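Metal-dependent phosphohydrolase, HDOD domain-containing (Geobacter sulfurreducens, PDB 3HC1) is of unknown function but binds two iron ions in an all-helical chain of the HDOD family, and is probably a metal-dependent phosphohydrolase. Local coordinates at residues K108-L114 / I159-R163; G38-D42 / N141-V147. All blocks are in the same frame, centred on the assembly; numbering follows the deposited sequence. Where two conformers were deposited one is given.

How the contacts relate
Both contacts pin a loop or helix end against one of two successive helices, 142-150 and 154-162, and the residues linking these helices include the iron ligands His152 and Asp153. Both segments of contact 2 (38-42 with 141-147) precede this HD pair, whereas those of contact 1 (108-114 and 159-163) lie on either side of it in sequence. The contacts' centres are 28 Å apart, on opposite sides of the chain's centre, with nearest atoms about 14 Å apart, and their segments alternate along the chain. Neither supplies a ligand. Leu114 of contact 1 is about 7 Å from Glu249 and about 8 Å from Asp153, and Val147 of contact 2 about 10 Å from His152, side chain to side chain.

Contact 1: residues K108-L114 / I159-R163; sequences KTGKGPL and INFFR
Residues 108-114 leave helix 82-108 and run as an irregular loop past the last turn of helix 154-162, Gly112 CA lying 5.1 Å from Asn160 CA. Thr109 centres an inverse gamma turn, and Gly110 (phi/psi 159/177) and Gly112 (-163/-170) are nearly fully extended. Two hydrogen bonds tie the t rotamer of Asn160 to both backbone polar atoms of Leu114: Leu114 N donates to Asn160 OD1 at 2.9 Å, and Asn160 ND2 donates to Leu114 O at 2.9 Å. Apart from these, Gly112 CA makes a CA-H...O contact of 3.4 Å to Asn160 O. Phe161, chi1 m, puts its ring face under Gly110 in a CH-pi contact, Gly110 CA being 3.6 Å from the centroid and 5° off the normal; an ideal CB at Gly110 would clash with the ring, as one at Gly112 would with Asn160 O. Two waters bridge the segments, one joining Lys111 N (3.1 Å) to Phe161 O (2.9 Å), another Lys111 NZ (3.2 Å) to Phe161 O (3.1 Å). Leu114 also packs on Leu119 and Val171. The loop's polar groups are thus met by a side-chain amide and by waters, at the lead-in to helix 116-136, which carries the iron ligand His122.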
loop_
_atom_site.group_PDB
_atom_site.type_symbol
_atom_site.label_atom_id
_atom_site.label_comp_id
_atom_site.label_asym_id
_atom_site.label_seq_id
_atom_site.Cartn_x
_atom_site.Cartn_y
_atom_site.Cartn_z
ATOM N N LYS A 108 -7.187 11.628 2.607
ATOM C CA LYS A 108 -7.559 12.854 3.307
ATOM C C LYS A 108 -9.023 13.182 3.200
ATOM O O LYS A 108 -9.546 13.867 4.059
ATOM C CB LYS A 108 -6.877 14.091 2.700
ATOM C CG LYS A 108 -5.552 14.433 3.172
ATOM C CD LYS A 108 -5.273 15.971 2.920
ATOM C CE LYS A 108 -5.207 16.346 1.405
ATOM N NZ LYS A 108 -6.370 17.155 0.854
ATOM N N THR A 109 -9.660 12.784 2.095
ATOM C CA THR A 109 -10.989 13.303 1.746
ATOM C C THR A 109 -12.104 12.465 2.402
ATOM O O THR A 109 -12.768 11.631 1.797
ATOM C CB THR A 109 -11.098 13.424 0.210
ATOM O OG1 THR A 109 -10.038 14.292 -0.219
ATOM C CG2 THR A 109 -12.443 14.016 -0.231
ATOM N N GLY A 110 -12.303 12.722 3.689
ATOM C CA GLY A 110 -13.308 12.026 4.473
ATOM C C GLY A 110 -13.004 12.117 5.955
ATOM O O GLY A 110 -11.942 12.606 6.370
ATOM N N LYS A 111 -13.904 11.554 6.730
ATOM C CA LYS A 111 -13.659 11.276 8.104
ATOM C C LYS A 111 -14.373 9.991 8.481
ATOM O O LYS A 111 -15.386 9.613 7.875
ATOM C CB LYS A 111 -14.184 12.489 8.953
ATOM C CG LYS A 111 -15.659 12.469 9.362
ATOM C CD LYS A 111 -16.619 12.595 8.205
ATOM C CE LYS A 111 -18.042 12.818 8.684
ATOM N NZ LYS A 111 -19.106 12.621 7.649
ATOM N N GLY A 112 -13.848 9.322 9.486
ATOM C CA GLY A 112 -14.499 8.188 10.080
ATOM C C GLY A 112 -13.957 7.809 11.463
ATOM O O GLY A 112 -13.196 8.574 12.059
ATOM N N PRO A 113 -14.388 6.629 11.994
ATOM C CA PRO A 113 -13.977 6.163 13.320
ATOM C C PRO A 113 -12.488 5.908 13.478
ATOM O O PRO A 113 -11.960 6.107 14.544
ATOM C CB PRO A 113 -14.846 4.926 13.576
ATOM C CG PRO A 113 -15.483 4.591 12.332
ATOM C CD PRO A 113 -15.394 5.741 11.383
ATOM N N LEU A 114 -11.778 5.583 12.405
ATOM C CA LEU A 114 -10.315 5.587 12.443
ATOM C C LEU A 114 -9.764 6.910 11.866
ATOM O O LEU A 114 -10.282 7.457 10.869
ATOM C CB LEU A 114 -9.783 4.442 11.588
ATOM C CG LEU A 114 -9.219 3.233 12.313
ATOM C CD1 LEU A 114 -10.224 2.708 13.336
ATOM C CD2 LEU A 114 -8.859 2.162 11.270
ATOM N N ILE A 159 -14.421 1.680 3.741
ATOM C CA ILE A 159 -15.360 1.382 4.796
ATOM C C ILE A 159 -15.341 2.525 5.843
ATOM O O ILE A 159 -16.406 2.909 6.356
ATOM C CB ILE A 159 -15.057 0.044 5.470
ATOM C CG1 ILE A 159 -15.145 -1.105 4.448
ATOM C CG2 ILE A 159 -15.965 -0.239 6.661
ATOM C CD1 ILE A 159 -14.689 -2.405 5.036
ATOM N N ASN A 160 -14.128 3.007 6.158
ATOM C CA ASN A 160 -13.907 4.050 7.192
ATOM C C ASN A 160 -14.627 5.348 6.817
ATOM O O ASN A 160 -15.306 5.947 7.643
ATOM C CB ASN A 160 -12.407 4.307 7.420
ATOM C CG ASN A 160 -12.143 5.274 8.594
ATOM O OD1 ASN A 160 -12.774 5.184 9.670
ATOM N ND2 ASN A 160 -11.226 6.185 8.392
ATOM N N PHE A 161 -14.509 5.750 5.559
ATOM C CA PHE A 161 -15.019 7.053 5.114
ATOM C C PHE A 161 -16.469 6.952 4.622
ATOM O O PHE A 161 -17.223 7.927 4.699
ATOM C CB PHE A 161 -14.173 7.653 3.994
ATOM C CG PHE A 161 -12.852 8.247 4.419
ATOM C CD1 PHE A 161 -12.572 8.588 5.758
ATOM C CD2 PHE A 161 -11.899 8.532 3.436
ATOM C CE1 PHE A 161 -11.393 9.161 6.098
ATOM C CE2 PHE A 161 -10.689 9.126 3.782
ATOM C CZ PHE A 161 -10.445 9.439 5.118
ATOM N N PHE A 162 -16.849 5.782 4.094
ATOM C CA PHE A 162 -18.110 5.676 3.371
ATOM C C PHE A 162 -19.142 4.827 4.026
ATOM O O PHE A 162 -20.304 4.934 3.674
ATOM C CB PHE A 162 -17.873 5.249 1.921
ATOM C CG PHE A 162 -17.140 6.272 1.142
ATOM C CD1 PHE A 162 -17.837 7.272 0.470
ATOM C CD2 PHE A 162 -15.773 6.305 1.154
ATOM C CE1 PHE A 162 -17.159 8.258 -0.227
ATOM C CE2 PHE A 162 -15.073 7.298 0.466
ATOM C CZ PHE A 162 -15.777 8.276 -0.231
ATOM N N ARG A 163 -18.731 3.965 4.930
ATOM C CA ARG A 163 -19.632 3.180 5.750
ATOM C C ARG A 163 -19.177 3.314 7.207
ATOM O O ARG A 163 -19.123 2.339 7.923
ATOM C CB ARG A 163 -19.632 1.691 5.330
ATOM C CG ARG A 163 -20.072 1.425 3.898
ATOM C CD ARG A 163 -21.479 1.849 3.638
ATOM N NE ARG A 163 -22.460 1.089 4.381
ATOM C CZ ARG A 163 -23.209 0.092 3.898
ATOM N NH1 ARG A 163 -23.104 -0.319 2.630
ATOM N NH2 ARG A 163 -24.091 -0.506 4.703
HETATM O O HOH W 1 -16.173 10.640 4.900
HETATM O O HOH W 2 -17.440 8.064 8.059
HETATM O O HOH W 3 -19.282 9.763 6.151
#

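Contact 2: residues G38-D42 / N141-V147; sequences GKLND and NPVNVYV
Leu40, which has the most surface covered, sits in a type I beta turn from Lys39 to Asp42 (Leu40 -54/-28, Asn41 -92/-6), closed by Asp42 N to Lys39 O at 3.0 Å, where the chain comes off helix 31-39. Its CB points toward the first turns of helix 142-150, and its rotamer is chi1 m, chi2 t: Leu40 CD2 meets Val143 CG1 at 3.7 Å and Leu40 CD1 meets Val147 CG2 at 4.0 Å, both valines being chi1 t. Leu40 thus packs across Val143 and Val147, an i, i+4 pair on one face of the helix. Asn144, next in buried area, lies 6.5 Å from Leu40 between CA atoms. With chi1 m it brings its amide against the turn: Asn144 OD1 approaches Leu40 CB at 3.3 Å, while Asn144 ND2 donates to Asn41 OD1 at 3.1 Å. A water accepts from Asn144 ND2 at 2.9 Å and, weakly, from Asn41 ND2 at 3.5 Å. Apolar contacts of Leu40 therefore lie beside an amide pair whose Asn41 end, also chi1 m, is exposed. This is plain helix-to-turn packing, joining the turn after helix 31-39 to the N-terminal turns of helix 142-150, which leads to the iron ligands His152 and Asp153. Helix 82-108 adjoins the valines, with Asp92 and Glu96 at Val143 and Phe99 at Val147; helix 229-243 brings Ile230 to Asn144, and helix 116-136 packs against Pro142 and Tyr146.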
loop_
_atom_site.group_PDB
_atom_site.type_symbol
_atom_site.label_atom_id
_atom_site.label_comp_id
_atom_site.label_asym_id
_atom_site.label_seq_id
_atom_site.Cartn_x
_atom_site.Cartn_y
_atom_site.Cartn_z
ATOM N N GLY A 38 -1.205 2.349 -15.007
ATOM C CA GLY A 38 -1.165 1.667 -16.320
ATOM C C GLY A 38 0.169 1.578 -17.054
ATOM O O GLY A 38 0.393 0.653 -17.863
ATOM N N LYS A 39 1.075 2.516 -16.775
ATOM C CA LYS A 39 2.326 2.650 -17.528
ATOM C C LYS A 39 3.571 2.084 -16.813
ATOM O O LYS A 39 4.685 2.138 -17.335
ATOM C CB LYS A 39 2.542 4.135 -17.844
ATOM C CG LYS A 39 1.403 4.818 -18.636
ATOM C CD LYS A 39 1.695 4.845 -20.130
ATOM C CE LYS A 39 0.519 5.408 -20.934
ATOM N NZ LYS A 39 0.406 6.910 -20.952
ATOM N N LEU A 40 3.391 1.518 -15.631
ATOM C CA LEU A 40 4.513 1.127 -14.810
ATOM C C LEU A 40 5.534 0.221 -15.492
ATOM O O LEU A 40 6.727 0.248 -15.138
ATOM C CB LEU A 40 4.000 0.496 -13.509
ATOM C CG LEU A 40 3.399 1.521 -12.533
ATOM C CD1 LEU A 40 2.670 0.856 -11.386
ATOM C CD2 LEU A 40 4.512 2.479 -12.022
ATOM N N ASN A 41 5.093 -0.572 -16.471
ATOM C CA ASN A 41 5.997 -1.530 -17.130
ATOM C C ASN A 41 6.715 -1.016 -18.389
ATOM O O ASN A 41 7.585 -1.712 -18.908
ATOM C CB ASN A 41 5.252 -2.840 -17.421
ATOM C CG ASN A 41 4.923 -3.597 -16.151
ATOM O OD1 ASN A 41 5.757 -3.698 -15.258
ATOM N ND2 ASN A 41 3.709 -4.131 -16.065
ATOM N N ASP A 42 6.375 0.198 -18.838
ATOM C CA ASP A 42 6.952 0.798 -20.043
ATOM C C ASP A 42 8.282 1.518 -19.679
ATOM O O ASP A 42 8.257 2.623 -19.121
ATOM C CB ASP A 42 5.935 1.779 -20.674
ATOM C CG ASP A 42 4.482 1.276 -20.591
ATOM O OD1 ASP A 42 4.235 0.269 -19.891
ATOM O OD2 ASP A 42 3.582 1.885 -21.211
ATOM N N ASN A 141 10.830 -4.527 -11.273
ATOM C CA ASN A 141 10.092 -3.272 -11.335
ATOM C C ASN A 141 9.537 -2.975 -9.957
ATOM O O ASN A 141 8.357 -3.228 -9.710
ATOM C CB ASN A 141 8.978 -3.388 -12.378
ATOM C CG ASN A 141 9.502 -3.365 -13.803
ATOM O OD1 ASN A 141 9.476 -4.376 -14.499
ATOM N ND2 ASN A 141 9.990 -2.205 -14.243
ATOM N N PRO A 142 10.391 -2.471 -9.039
ATOM C CA PRO A 142 9.948 -2.289 -7.645
ATOM C C PRO A 142 8.871 -1.219 -7.441
ATOM O O PRO A 142 8.146 -1.274 -6.433
ATOM C CB PRO A 142 11.222 -1.904 -6.896
ATOM C CG PRO A 142 12.260 -1.553 -7.980
ATOM C CD PRO A 142 11.840 -2.207 -9.229
ATOM N N VAL A 143 8.749 -0.244 -8.345
ATOM C CA VAL A 143 7.663 0.721 -8.216
ATOM C C VAL A 143 6.275 0.032 -8.250
ATOM O O VAL A 143 5.358 0.483 -7.588
ATOM C CB VAL A 143 7.812 1.948 -9.187
ATOM C CG1 VAL A 143 6.638 2.931 -9.003
ATOM C CG2 VAL A 143 9.133 2.699 -8.889
ATOM N N ASN A 144 6.135 -1.067 -9.002
ATOM C CA ASN A 144 4.879 -1.842 -9.069
ATOM C C ASN A 144 4.514 -2.435 -7.697
ATOM O O ASN A 144 3.340 -2.474 -7.323
ATOM C CB ASN A 144 4.978 -3.015 -10.036
ATOM C CG ASN A 144 5.171 -2.593 -11.464
ATOM O OD1 ASN A 144 5.834 -1.615 -11.750
ATOM N ND2 ASN A 144 4.621 -3.356 -12.358
ATOM N N VAL A 145 5.538 -2.796 -6.945
ATOM C CA VAL A 145 5.333 -3.312 -5.590
ATOM C C VAL A 145 4.960 -2.162 -4.671
ATOM O O VAL A 145 4.141 -2.312 -3.770
ATOM C CB VAL A 145 6.589 -4.024 -5.042
ATOM C CG1 VAL A 145 6.321 -4.671 -3.705
ATOM C CG2 VAL A 145 7.088 -5.079 -6.016
ATOM N N TYR A 146 5.635 -1.037 -4.827
ATOM C CA TYR A 146 5.308 0.148 -4.062
ATOM C C TYR A 146 3.805 0.527 -4.226
ATOM O O TYR A 146 3.100 0.764 -3.242
ATOM C CB TYR A 146 6.180 1.333 -4.472
ATOM C CG TYR A 146 5.884 2.607 -3.693
ATOM C CD1 TYR A 146 4.935 3.502 -4.145
ATOM C CD2 TYR A 146 6.565 2.919 -2.531
ATOM C CE1 TYR A 146 4.644 4.649 -3.474
ATOM C CE2 TYR A 146 6.275 4.130 -1.835
ATOM C CZ TYR A 146 5.307 4.961 -2.308
ATOM O OH TYR A 146 5.012 6.138 -1.677
ATOM N N VAL A 147 3.356 0.605 -5.467
ATOM C CA VAL A 147 1.993 1.028 -5.776
ATOM C C VAL A 147 0.984 -0.012 -5.204
ATOM O O VAL A 147 0.050 0.400 -4.552
ATOM C CB VAL A 147 1.792 1.256 -7.295
ATOM C CG1 VAL A 147 0.312 1.292 -7.665
ATOM C CG2 VAL A 147 2.495 2.560 -7.750
HETATM O O HOH W 4 3.451 -5.913 -13.103
#